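Local coordinates for protein collagen alpha1(xviii) chain (Mus musculus, PDB 1DY0) that probably inhibits angiogenesis as endostatin, the zinc-binding fragment of collagen XVIII, at residues V13-A18 with P74-K79; Y62-R67 with L176-S181; E81-S86 with A102-F107. The protein carries 2 engineered substitutions. One frame throughout, in Å; residues are numbered along the deposited sequence.

How the interactions relate
Strand 14-18 comes first in the chain and runs through the middle of the mixed sheet. After helix 29-42 and strand 50-52 the chain returns to it at 74-79, and interaction 1 closes that loop. Interaction 2 starts inside the same loop, at 62-67, and closes only at 176-181 near the C terminus, so the two cross. Interaction 3, between 81-86 and 102-107, follows interaction 1 in series and is nested within the long excursion of interaction 2. Strand 14-18 has 176-179 on one flank and 75-76 on the other, with 82-84 beyond. Interaction 1 thus joins two strands within the sheet, while interactions 2 and 3 fasten the loops holding 62-67 and 102-107 to it.

Interaction 1 of 3, residues V13-A18 with P74-K79. With ZN (zinc ion), chain B.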
loop_
_atom_site.group_PDB
_atom_site.type_symbol
_atom_site.label_atom_id
_atom_site.label_comp_id
_atom_site.label_asym_id
_atom_site.label_seq_id
_atom_site.Cartn_x
_atom_site.Cartn_y
_atom_site.Cartn_z
ATOM N N VAL A 13 -2.750 -16.223 2.827
ATOM C CA VAL A 13 -3.086 -14.988 2.103
ATOM C C VAL A 13 -2.330 -13.824 2.737
ATOM O O VAL A 13 -1.952 -13.880 3.915
ATOM C CB VAL A 13 -4.611 -14.604 2.150
ATOM C CG1 VAL A 13 -5.473 -15.675 1.534
ATOM C CG2 VAL A 13 -5.060 -14.304 3.557
ATOM N N LEU A 14 -2.116 -12.778 1.943
ATOM C CA LEU A 14 -1.444 -11.564 2.391
ATOM C C LEU A 14 -2.463 -10.440 2.228
ATOM O O LEU A 14 -3.049 -10.288 1.164
ATOM C CB LEU A 14 -0.200 -11.284 1.530
ATOM C CG LEU A 14 0.974 -12.265 1.608
ATOM C CD1 LEU A 14 2.075 -11.809 0.691
ATOM C CD2 LEU A 14 1.497 -12.349 3.028
ATOM N N HIS A 15 -2.703 -9.674 3.283
ATOM C CA HIS A 15 -3.676 -8.585 3.210
ATOM C C HIS A 15 -3.086 -7.258 2.780
ATOM O O HIS A 15 -2.014 -6.865 3.243
ATOM C CB HIS A 15 -4.392 -8.387 4.558
ATOM C CG HIS A 15 -5.219 -9.559 4.986
ATOM N ND1 HIS A 15 -4.683 -10.657 5.628
ATOM C CD2 HIS A 15 -6.546 -9.815 4.856
ATOM C CE1 HIS A 15 -5.640 -11.537 5.872
ATOM N NE2 HIS A 15 -6.775 -11.051 5.409
ATOM N N LEU A 16 -3.784 -6.581 1.876
ATOM C CA LEU A 16 -3.387 -5.254 1.416
ATOM C C LEU A 16 -4.506 -4.362 1.931
ATOM O O LEU A 16 -5.639 -4.453 1.454
ATOM C CB LEU A 16 -3.326 -5.204 -0.108
ATOM C CG LEU A 16 -2.784 -3.910 -0.715
ATOM C CD1 LEU A 16 -1.431 -3.581 -0.110
ATOM C CD2 LEU A 16 -2.670 -4.080 -2.224
ATOM N N VAL A 17 -4.201 -3.517 2.911
ATOM C CA VAL A 17 -5.219 -2.671 3.518
ATOM C C VAL A 17 -4.803 -1.203 3.575
ATOM O O VAL A 17 -3.640 -0.884 3.781
ATOM C CB VAL A 17 -5.567 -3.196 4.955
ATOM C CG1 VAL A 17 -6.819 -2.527 5.497
ATOM C CG2 VAL A 17 -5.756 -4.708 4.937
ATOM N N ALA A 18 -5.773 -0.314 3.417
ATOM C CA ALA A 18 -5.519 1.120 3.432
ATOM C C ALA A 18 -5.626 1.787 4.812
ATOM O O ALA A 18 -6.478 1.418 5.643
ATOM C CB ALA A 18 -6.466 1.825 2.438
ATOM N N PRO A 74 -1.988 -15.504 -2.534
ATOM C CA PRO A 74 -2.858 -14.435 -3.032
ATOM C C PRO A 74 -2.931 -13.200 -2.145
ATOM O O PRO A 74 -2.850 -13.281 -0.914
ATOM C CB PRO A 74 -4.224 -15.128 -3.160
ATOM C CG PRO A 74 -4.127 -16.293 -2.227
ATOM C CD PRO A 74 -2.725 -16.775 -2.468
ATOM N N ILE A 75 -3.031 -12.044 -2.791
ATOM C CA ILE A 75 -3.139 -10.767 -2.096
ATOM C C ILE A 75 -4.636 -10.547 -2.004
ATOM O O ILE A 75 -5.332 -10.609 -3.018
ATOM C CB ILE A 75 -2.495 -9.613 -2.914
ATOM C CG1 ILE A 75 -1.058 -9.974 -3.301
ATOM C CG2 ILE A 75 -2.490 -8.321 -2.100
ATOM C CD1 ILE A 75 -0.166 -10.310 -2.130
ATOM N N VAL A 76 -5.139 -10.342 -0.793
ATOM C CA VAL A 76 -6.566 -10.137 -0.590
ATOM C C VAL A 76 -6.800 -8.831 0.159
ATOM O O VAL A 76 -5.874 -8.271 0.739
ATOM C CB VAL A 76 -7.189 -11.310 0.211
ATOM C CG1 VAL A 76 -6.937 -12.636 -0.495
ATOM C CG2 VAL A 76 -6.618 -11.351 1.622
ATOM N N ASN A 77 -8.021 -8.315 0.101
ATOM C CA ASN A 77 -8.346 -7.090 0.807
ATOM C C ASN A 77 -8.813 -7.420 2.212
ATOM O O ASN A 77 -8.739 -8.571 2.642
ATOM C CB ASN A 77 -9.382 -6.241 0.043
ATOM C CG ASN A 77 -10.696 -6.968 -0.201
ATOM O OD1 ASN A 77 -11.182 -7.712 0.650
ATOM N ND2 ASN A 77 -11.299 -6.719 -1.353
ATOM N N LEU A 78 -9.273 -6.413 2.938
ATOM C CA LEU A 78 -9.728 -6.621 4.299
ATOM C C LEU A 78 -10.751 -7.740 4.394
ATOM O O LEU A 78 -10.735 -8.532 5.342
ATOM C CB LEU A 78 -10.347 -5.343 4.847
ATOM C CG LEU A 78 -10.648 -5.432 6.340
ATOM C CD1 LEU A 78 -9.334 -5.500 7.111
ATOM C CD2 LEU A 78 -11.503 -4.255 6.776
ATOM N N LYS A 79 -11.629 -7.802 3.400
ATOM C CA LYS A 79 -12.697 -8.789 3.370
ATOM C C LYS A 79 -12.339 -10.093 2.666
ATOM O O LYS A 79 -13.225 -10.850 2.260
ATOM C CB LYS A 79 -13.957 -8.166 2.762
ATOM C CG LYS A 79 -14.492 -6.981 3.564
ATOM C CD LYS A 79 -15.767 -6.433 2.966
HETATM ZN ZN ZN B . -8.294 -12.376 6.009
HETATM O O HOH W 1 -8.445 -3.723 2.223
#
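Leu14 and Leu16 bond to Pro74 and Val76 in a short parallel pairing inside the mixed sheet of endostatin. Three backbone hydrogen bonds form it: Leu14 N gives to Pro74 O (3.0 Å), Val76 N to Leu14 O (2.9 Å) and Leu16 N to Val76 O (2.9 Å). Beyond Val76 the chains spread apart and a water takes over, donating to Leu16 O and accepting from Leu78 N.

Apolar packing differs on the two faces. On the face of Leu14 and Ile75, Ile75 spreads its two branches along one face of the neighbouring strand: CD1 reaches Leu14 CB at 3.8 Å, while CG2, anti to the backbone N, lies against Leu16 CB. On the face of His15 and Val76, Val13 meets Val76 at about a right angle, CG2 to CG2 at 3.9 Å. The other methyl of Val13, CG1, reaches CG of the Pro74 ring.

The same CG2 of Val76 makes a CH-pi contact with His15, 3.5 Å above the plane of the imidazole and offset toward its rim. Asn77 O approaches CD2 at the ring edge, 3.4 Å away and near the ring plane.

His15 NE2 binds the zinc ion at 2.1 Å, with His7, Asp9 and Asp80 as the other protein ligands, and ND1 is hydrogen-bonded to Glu179 OE1. The bond from NE2 to zinc and the hydrogen bond from ND1 to Glu179 fix the rotation of the imidazole, with the Val76 methyl packed on one face. Glu179 acts as a second-shell residue here, and its carboxylate would be expected to make His15 a stronger donor to the zinc.

Interaction 2 of 3, residues Y62-R67 with L176-S181; sequences YSIVRR and LCIENS
Ile64 and Val65 lean on Ile178, where a loop covers strand 176-179, the last of the chain and an inner strand of the mixed sheet in endostatin's fold, which is related to the C-type lectins. Ile178 offers a different branch to each. With CG1 anti to the backbone N (chi1 -179°), it turns that carbon to Val65 CG2 at 3.8 Å, the two side chains meeting at about a right angle. Its CG2 receives Ile64 CG2 at 3.9 Å. Trp87 of helix 87-90 packs on both Val65 and Ile178, and Leu14 of the adjoining strand touches Val65, so this apolar cluster is shared between loop, helix and sheet.

Further along, carbonyls meet carbon atoms. Val65 CG2 lies 3.7 Å from Glu179 O, and CB of Asn180 comes to 3.6 Å from Ile64 O. The first torsion of Asn180, chi1 98°, is well off a staggered position; its OD1 accepts a weak hydrogen bond from Ser181 OG.

Arg66 starts toward the strand, but its chain bends and carries the guanidinium away from it. Its backbone makes the hydrogen bond of the contact: Arg66 N gives to Asn180 O at 2.9 Å, with an almost straight N-H...O angle of 177°.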
loop_
_atom_site.group_PDB
_atom_site.type_symbol
_atom_site.label_atom_id
_atom_site.label_comp_id
_atom_site.label_asym_id
_atom_site.label_seq_id
_atom_site.Cartn_x
_atom_site.Cartn_y
_atom_site.Cartn_z
ATOM N N TYR A 62 9.347 -3.840 -3.435
ATOM C CA TYR A 62 9.282 -5.246 -3.816
ATOM C C TYR A 62 9.698 -6.229 -2.733
ATOM O O TYR A 62 9.042 -7.253 -2.511
ATOM C CB TYR A 62 10.130 -5.508 -5.062
ATOM C CG TYR A 62 10.168 -6.973 -5.439
ATOM C CD1 TYR A 62 9.042 -7.609 -5.960
ATOM C CD2 TYR A 62 11.317 -7.731 -5.242
ATOM C CE1 TYR A 62 9.056 -8.971 -6.260
ATOM C CE2 TYR A 62 11.343 -9.095 -5.538
ATOM C CZ TYR A 62 10.213 -9.706 -6.044
ATOM O OH TYR A 62 10.252 -11.048 -6.310
ATOM N N SER A 63 10.802 -5.920 -2.069
ATOM C CA SER A 63 11.353 -6.797 -1.049
ATOM C C SER A 63 10.698 -6.774 0.333
ATOM O O SER A 63 11.143 -7.491 1.230
ATOM C CB SER A 63 12.855 -6.529 -0.923
ATOM O OG SER A 63 13.099 -5.226 -0.426
ATOM N N ILE A 64 9.627 -6.002 0.503
ATOM C CA ILE A 64 8.957 -5.902 1.799
ATOM C C ILE A 64 8.311 -7.223 2.231
ATOM O O ILE A 64 8.229 -7.517 3.424
ATOM C CB ILE A 64 7.909 -4.751 1.808
ATOM C CG1 ILE A 64 8.613 -3.394 1.751
ATOM C CG2 ILE A 64 7.014 -4.829 3.042
ATOM C CD1 ILE A 64 7.654 -2.218 1.743
ATOM N N VAL A 65 7.846 -8.008 1.268
ATOM C CA VAL A 65 7.222 -9.290 1.561
ATOM C C VAL A 65 8.282 -10.391 1.550
ATOM O O VAL A 65 9.178 -10.393 0.693
ATOM C CB VAL A 65 6.105 -9.617 0.537
ATOM C CG1 VAL A 65 5.618 -11.062 0.695
ATOM C CG2 VAL A 65 4.931 -8.657 0.730
ATOM N N ARG A 66 8.177 -11.314 2.504
ATOM C CA ARG A 66 9.126 -12.428 2.612
ATOM C C ARG A 66 9.176 -13.196 1.297
ATOM O O ARG A 66 8.139 -13.499 0.704
ATOM C CB ARG A 66 8.735 -13.334 3.776
ATOM C CG ARG A 66 9.915 -13.741 4.637
ATOM C CD ARG A 66 10.503 -15.051 4.146
ATOM N NE ARG A 66 11.958 -15.128 4.284
ATOM C CZ ARG A 66 12.712 -16.020 3.648
ATOM N NH1 ARG A 66 12.136 -16.907 2.841
ATOM N NH2 ARG A 66 14.035 -16.017 3.809
ATOM N N ARG A 67 10.382 -13.515 0.843
ATOM C CA ARG A 67 10.596 -14.183 -0.436
ATOM C C ARG A 67 9.736 -15.409 -0.709
ATOM O O ARG A 67 9.220 -15.576 -1.807
ATOM C CB ARG A 67 12.075 -14.519 -0.623
ATOM C CG ARG A 67 12.423 -15.051 -1.998
ATOM C CD ARG A 67 13.892 -15.398 -2.065
ATOM N N LEU A 176 -1.330 2.509 1.517
ATOM C CA LEU A 176 -1.651 1.107 1.768
ATOM C C LEU A 176 -0.653 0.416 2.691
ATOM O O LEU A 176 0.475 0.866 2.856
ATOM C CB LEU A 176 -1.734 0.349 0.445
ATOM C CG LEU A 176 -2.709 0.870 -0.614
ATOM C CD1 LEU A 176 -2.512 0.093 -1.901
ATOM C CD2 LEU A 176 -4.133 0.731 -0.131
ATOM N N CYS A 177 -1.078 -0.697 3.271
ATOM C CA CYS A 177 -0.253 -1.481 4.184
ATOM C C CYS A 177 -0.336 -2.908 3.707
ATOM O O CYS A 177 -1.426 -3.401 3.420
ATOM C CB CYS A 177 -0.790 -1.414 5.619
ATOM S SG CYS A 177 -0.918 0.253 6.338
ATOM N N ILE A 178 0.815 -3.565 3.633
ATOM C CA ILE A 178 0.909 -4.943 3.175
ATOM C C ILE A 178 1.489 -5.817 4.281
ATOM O O ILE A 178 2.418 -5.417 4.985
ATOM C CB ILE A 178 1.812 -5.040 1.915
ATOM C CG1 ILE A 178 1.890 -6.475 1.406
ATOM C CG2 ILE A 178 3.219 -4.496 2.212
ATOM C CD1 ILE A 178 0.620 -6.983 0.714
ATOM N N GLU A 179 0.904 -6.990 4.459
ATOM C CA GLU A 179 1.348 -7.941 5.462
ATOM C C GLU A 179 2.645 -8.494 4.897
ATOM O O GLU A 179 2.751 -8.690 3.689
ATOM C CB GLU A 179 0.294 -9.034 5.582
ATOM C CG GLU A 179 0.333 -9.858 6.836
ATOM C CD GLU A 179 -0.969 -10.600 7.058
ATOM O OE1 GLU A 179 -1.865 -10.544 6.183
ATOM O OE2 GLU A 179 -1.105 -11.228 8.128
ATOM N N ASN A 180 3.645 -8.711 5.743
ATOM C CA ASN A 180 4.936 -9.188 5.254
ATOM C C ASN A 180 5.092 -10.708 5.068
ATOM O O ASN A 180 5.983 -11.169 4.338
ATOM C CB ASN A 180 6.080 -8.616 6.089
ATOM C CG ASN A 180 6.579 -9.572 7.142
ATOM O OD1 ASN A 180 5.943 -9.745 8.180
ATOM N ND2 ASN A 180 7.697 -10.225 6.870
ATOM N N SER A 181 4.222 -11.478 5.715
ATOM C CA SER A 181 4.213 -12.945 5.639
ATOM C C SER A 181 2.836 -13.412 6.137
ATOM O O SER A 181 2.160 -12.689 6.862
ATOM C CB SER A 181 5.351 -13.566 6.458
ATOM O OG SER A 181 5.515 -12.902 7.707
#

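Interaction 3 of 3, residues E81-S86 with A102-F107; sequences EVLSPS and ARIFSF
Glu81 reaches Arg103 at two places, directly at the guanidinium and through a water at the backbone N, with one carboxylate oxygen for each. OE2 of Glu81 accepts from NH2 of Arg103 at 3.1 Å through its syn lone pair, forming a salt bridge. The carboxylate and guanidinium planes are only 20° apart, yet the bridge has a single leg, because OE1 stays 3.8 Å from both NE and NH2 of Arg103. OE1 turns instead to a water, which donates to it and accepts from Arg103 N at 2.9 Å.

The guanidinium is also steadied within its own segment. A bend at chi3 (-69°) folds the end of the Arg103 chain, and CZ of the Phe105 ring stands 3.4 Å above the centre of the guanidinium plane. NH2 lies in the plane of that ring, at its edge, so a ring edge meets a guanidinium face while the carboxylate takes the guanidinium edge.

Leu83 supplies the apolar half of the contact. Its CD2 packs tightly, 3.5 Å from Ala102 CB and 3.2 Å from Arg103 O. That carbonyl also accepts a hydrogen bond from Asn77 ND2, and Asn77 OD1 takes Glu81 N, so Asn77 links the backbones of the two segments.

Leu83 and Ser84 both face Ile75 in a classic beta bulge, where the chain turns a corner in 82-84, one of the two edge strands of the mixed sheet. From there Leu83 reaches Leu16 of strand 14-18, Ile104 packs on Ala18 of the same strand, and Ser84 touches helix 87-90.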
loop_
_atom_site.group_PDB
_atom_site.type_symbol
_atom_site.label_atom_id
_atom_site.label_comp_id
_atom_site.label_asym_id
_atom_site.label_seq_id
_atom_site.Cartn_x
_atom_site.Cartn_y
_atom_site.Cartn_z
ATOM N N GLU A 81 -11.190 -10.740 -0.242
ATOM C CA GLU A 81 -11.500 -10.851 -1.662
ATOM C C GLU A 81 -10.155 -10.719 -2.383
ATOM O O GLU A 81 -9.373 -9.816 -2.082
ATOM C CB GLU A 81 -12.463 -9.734 -2.089
ATOM C CG GLU A 81 -13.761 -9.686 -1.280
ATOM C CD GLU A 81 -14.627 -8.483 -1.607
ATOM O OE1 GLU A 81 -14.191 -7.604 -2.374
ATOM O OE2 GLU A 81 -15.759 -8.398 -1.090
ATOM N N VAL A 82 -9.883 -11.631 -3.314
ATOM C CA VAL A 82 -8.622 -11.656 -4.061
ATOM C C VAL A 82 -8.392 -10.464 -4.987
ATOM O O VAL A 82 -9.212 -10.183 -5.865
ATOM C CB VAL A 82 -8.473 -12.990 -4.852
ATOM C CG1 VAL A 82 -7.331 -12.917 -5.845
ATOM C CG2 VAL A 82 -8.221 -14.136 -3.880
ATOM N N LEU A 83 -7.273 -9.773 -4.770
ATOM C CA LEU A 83 -6.877 -8.603 -5.557
ATOM C C LEU A 83 -5.835 -8.989 -6.602
ATOM O O LEU A 83 -5.774 -8.407 -7.684
ATOM C CB LEU A 83 -6.249 -7.538 -4.652
ATOM C CG LEU A 83 -7.044 -6.827 -3.563
ATOM C CD1 LEU A 83 -6.087 -5.951 -2.779
ATOM C CD2 LEU A 83 -8.156 -5.982 -4.168
ATOM N N SER A 84 -5.003 -9.962 -6.257
ATOM C CA SER A 84 -3.938 -10.422 -7.135
ATOM C C SER A 84 -3.556 -11.847 -6.731
ATOM O O SER A 84 -3.595 -12.202 -5.550
ATOM C CB SER A 84 -2.727 -9.490 -6.991
ATOM O OG SER A 84 -1.704 -9.777 -7.933
ATOM N N PRO A 85 -3.235 -12.700 -7.709
ATOM C CA PRO A 85 -2.858 -14.080 -7.400
ATOM C C PRO A 85 -1.531 -14.217 -6.647
ATOM O O PRO A 85 -1.283 -15.228 -6.004
ATOM C CB PRO A 85 -2.832 -14.743 -8.779
ATOM C CG PRO A 85 -2.503 -13.597 -9.706
ATOM C CD PRO A 85 -3.359 -12.494 -9.166
ATOM N N SER A 86 -0.672 -13.211 -6.726
ATOM C CA SER A 86 0.598 -13.265 -6.012
ATOM C C SER A 86 1.206 -11.880 -5.940
ATOM O O SER A 86 0.774 -10.973 -6.662
ATOM C CB SER A 86 1.583 -14.185 -6.728
ATOM O OG SER A 86 1.909 -13.647 -7.999
ATOM N N ALA A 102 -12.036 -5.304 -8.354
ATOM C CA ALA A 102 -11.381 -5.368 -7.044
ATOM C C ALA A 102 -11.618 -4.132 -6.181
ATOM O O ALA A 102 -11.681 -3.010 -6.687
ATOM C CB ALA A 102 -9.874 -5.606 -7.223
ATOM N N ARG A 103 -11.729 -4.338 -4.876
ATOM C CA ARG A 103 -11.957 -3.230 -3.964
ATOM C C ARG A 103 -10.886 -3.185 -2.890
ATOM O O ARG A 103 -10.291 -4.208 -2.546
ATOM C CB ARG A 103 -13.341 -3.333 -3.317
ATOM C CG ARG A 103 -14.489 -3.267 -4.303
ATOM C CD ARG A 103 -15.814 -3.197 -3.591
ATOM N NE ARG A 103 -16.137 -4.441 -2.904
ATOM C CZ ARG A 103 -17.121 -4.569 -2.018
ATOM N NH1 ARG A 103 -17.875 -3.509 -1.702
ATOM N NH2 ARG A 103 -17.333 -5.754 -1.439
ATOM N N ILE A 104 -10.618 -1.984 -2.392
ATOM C CA ILE A 104 -9.634 -1.792 -1.344
ATOM C C ILE A 104 -10.302 -1.068 -0.206
ATOM O O ILE A 104 -10.819 0.032 -0.383
ATOM C CB ILE A 104 -8.443 -0.969 -1.813
ATOM C CG1 ILE A 104 -7.674 -1.750 -2.879
ATOM C CG2 ILE A 104 -7.552 -0.635 -0.633
ATOM C CD1 ILE A 104 -6.374 -1.118 -3.286
ATOM N N PHE A 105 -10.305 -1.713 0.955
ATOM C CA PHE A 105 -10.899 -1.163 2.166
ATOM C C PHE A 105 -9.819 -0.703 3.133
ATOM O O PHE A 105 -8.705 -1.240 3.148
ATOM C CB PHE A 105 -11.742 -2.226 2.889
ATOM C CG PHE A 105 -12.814 -2.833 2.043
ATOM C CD1 PHE A 105 -14.042 -2.205 1.902
ATOM C CD2 PHE A 105 -12.597 -4.030 1.384
ATOM C CE1 PHE A 105 -15.044 -2.766 1.120
ATOM C CE2 PHE A 105 -13.588 -4.604 0.601
ATOM C CZ PHE A 105 -14.813 -3.969 0.466
ATOM N N SER A 106 -10.155 0.298 3.934
ATOM C CA SER A 106 -9.258 0.790 4.962
ATOM C C SER A 106 -9.452 -0.179 6.119
ATOM O O SER A 106 -10.369 -1.007 6.090
ATOM C CB SER A 106 -9.669 2.193 5.390
ATOM O OG SER A 106 -11.075 2.272 5.535
ATOM N N PHE A 107 -8.602 -0.101 7.132
ATOM C CA PHE A 107 -8.741 -0.992 8.276
ATOM C C PHE A 107 -10.130 -0.872 8.911
ATOM O O PHE A 107 -10.704 -1.872 9.354
ATOM C CB PHE A 107 -7.655 -0.721 9.316
ATOM C CG PHE A 107 -6.284 -1.127 8.870
ATOM C CD1 PHE A 107 -5.900 -2.461 8.907
ATOM C CD2 PHE A 107 -5.380 -0.181 8.407
ATOM C CE1 PHE A 107 -4.628 -2.855 8.495
ATOM C CE2 PHE A 107 -4.115 -0.558 7.997
ATOM C CZ PHE A 107 -3.737 -1.901 8.038
HETATM O O HOH W 2 -12.169 -7.236 -4.718
#